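Local coordinates for PUA domain-containing protein (Aeropyrum pernix, PDB 2CX0) that is of uncharacterised function but carries a PUA domain and so probably binds RNA, perhaps in connection with translation initiation, at residues A[71-74]-A[75-79]. Sequence-based numbering, arbitrary orientation.
Sequences WSDG and RIYPT
Tyr-77 OH takes part in two hydrogen bonds: it donates to Asp-73 OD2 at 2.6 Å and accepts from Arg-75 NH2 at 3.1 Å. The first of these uses the syn lone pair of OD2, and the carboxylate lies nearly coplanar with the phenol ring (15° between planes), so the acid meets the tyrosine at its edge. The second is less regular, because the hydroxyl sits out of the guanidinium plane and the N-H...O angle is 144°. The other carboxylate oxygen, Asp-73 OD1, takes the backbone N of Arg-75 at 2.8 Å, approached from above the carboxylate plane. A chi1 of 55°, with CG between the backbone N and carbonyl carbon, folds the acid back over the turn to reach both donors. A longer salt bridge, Asp-73 OD2 to Arg-75 NE at 3.6 Å, adds charge pairing, while Arg-75 NH2 also binds Gly-126 O. On the same tyrosine, Trp-71 CB rests against Tyr-77 CE2 at 3.5 Å, and the indole turns its edge toward the phenol face in an offset edge-to-face pair. A phenylalanine in place of Tyr-77 lacks the hydroxyl, and Asp-73 OD2 would probably lose its short bond, leaving the carboxylate less firmly fixed in its rotation. Gly-74 N bonds to Trp-71 O, Trp-71 N bonds to Arg-75 O (2.9 Å), and Gly-74 has a positive phi, which together mark a type I turn with a G1 bulge in a 3:5 hairpin joining antiparallel strands 65-70 and 76-78. Val-142 and Val-144 of strand 138-145 also touch Tyr-77, placing the hairpin against the PUA domain. With one carboxylate serving backbone, phenol and guanidinium, the acid's negative charge is probably stabilised and the turn's conformation tied to the edge strand.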
loop_
_atom_site.group_PDB
_atom_site.type_symbol
_atom_site.label_atom_id
_atom_site.label_comp_id
_atom_site.label_asym_id
_atom_site.label_seq_id
_atom_site.Cartn_x
_atom_site.Cartn_y
_atom_site.Cartn_z
ATOM N N TRP A 71 4.433 8.744 2.249
ATOM C CA TRP A 71 3.239 9.247 2.907
ATOM C C TRP A 71 3.585 10.400 3.869
ATOM O O TRP A 71 4.754 10.734 4.063
ATOM C CB TRP A 71 2.504 8.109 3.624
ATOM C CG TRP A 71 1.073 8.492 3.871
ATOM C CD1 TRP A 71 0.199 8.961 2.933
ATOM C CD2 TRP A 71 0.341 8.425 5.098
ATOM N NE1 TRP A 71 -1.009 9.193 3.496
ATOM C CE2 TRP A 71 -0.957 8.874 4.822
ATOM C CE3 TRP A 71 0.654 8.021 6.402
ATOM C CZ2 TRP A 71 -1.954 8.940 5.788
ATOM C CZ3 TRP A 71 -0.360 8.085 7.385
ATOM C CH2 TRP A 71 -1.639 8.543 7.060
ATOM N N SER A 72 2.575 11.024 4.435
ATOM C CA SER A 72 2.810 12.161 5.330
ATOM C C SER A 72 3.585 11.895 6.611
ATOM O O SER A 72 3.955 12.855 7.276
ATOM C CB SER A 72 1.489 12.873 5.647
ATOM O OG SER A 72 0.536 11.933 6.109
ATOM N N ASP A 73 3.856 10.630 6.952
ATOM C CA ASP A 73 4.656 10.332 8.134
ATOM C C ASP A 73 6.151 10.156 7.700
ATOM O O ASP A 73 6.996 9.753 8.511
ATOM C CB ASP A 73 4.181 9.036 8.803
ATOM C CG ASP A 73 4.151 7.806 7.827
ATOM O OD1 ASP A 73 4.715 7.872 6.711
ATOM O OD2 ASP A 73 3.558 6.754 8.192
ATOM N N GLY A 74 6.438 10.426 6.421
ATOM C CA GLY A 74 7.794 10.275 5.884
ATOM C C GLY A 74 8.260 8.843 5.541
ATOM O O GLY A 74 9.449 8.605 5.213
ATOM N N ARG A 75 7.339 7.871 5.664
ATOM C CA ARG A 75 7.655 6.521 5.327
ATOM C C ARG A 75 7.183 6.183 3.910
ATOM O O ARG A 75 6.261 6.839 3.373
ATOM C CB ARG A 75 6.988 5.538 6.287
ATOM C CG ARG A 75 7.699 5.412 7.608
ATOM C CD ARG A 75 7.310 4.111 8.319
ATOM N NE ARG A 75 5.873 4.046 8.598
ATOM C CZ ARG A 75 5.318 3.140 9.411
ATOM N NH1 ARG A 75 6.075 2.219 10.032
ATOM N NH2 ARG A 75 4.008 3.155 9.615
ATOM N N ILE A 76 7.842 5.177 3.339
ATOM C CA ILE A 76 7.510 4.741 1.989
ATOM C C ILE A 76 6.596 3.500 2.088
ATOM O O ILE A 76 6.910 2.526 2.813
ATOM C CB ILE A 76 8.795 4.433 1.183
ATOM C CG1 ILE A 76 9.565 5.757 0.937
ATOM C CG2 ILE A 76 8.430 3.810 -0.236
ATOM C CD1 ILE A 76 11.059 5.530 0.937
ATOM N N TYR A 77 5.480 3.557 1.354
ATOM C CA TYR A 77 4.469 2.509 1.313
ATOM C C TYR A 77 4.258 1.955 -0.111
ATOM O O TYR A 77 4.562 2.596 -1.110
ATOM C CB TYR A 77 3.086 3.064 1.733
ATOM C CG TYR A 77 2.958 3.477 3.157
ATOM C CD1 TYR A 77 2.273 2.672 4.066
ATOM C CD2 TYR A 77 3.551 4.671 3.597
ATOM C CE1 TYR A 77 2.177 3.052 5.427
ATOM C CE2 TYR A 77 3.471 5.069 4.976
ATOM C CZ TYR A 77 2.783 4.243 5.852
ATOM O OH TYR A 77 2.725 4.564 7.177
ATOM N N PRO A 78 3.773 0.729 -0.199
ATOM C CA PRO A 78 3.517 0.137 -1.517
ATOM C C PRO A 78 2.082 0.515 -1.946
ATOM O O PRO A 78 1.146 0.650 -1.102
ATOM C CB PRO A 78 3.546 -1.382 -1.267
ATOM C CG PRO A 78 3.052 -1.459 0.293
ATOM C CD PRO A 78 3.629 -0.200 0.932
ATOM N N THR A 79 1.891 0.608 -3.269
ATOM C CA THR A 79 0.574 0.773 -3.807
ATOM C C THR A 79 -0.018 -0.643 -3.846
ATOM O O THR A 79 0.696 -1.680 -3.691
ATOM C CB THR A 79 0.626 1.198 -5.270
ATOM O OG1 THR A 79 1.500 0.265 -5.995
ATOM C CG2 THR A 79 1.138 2.701 -5.347
#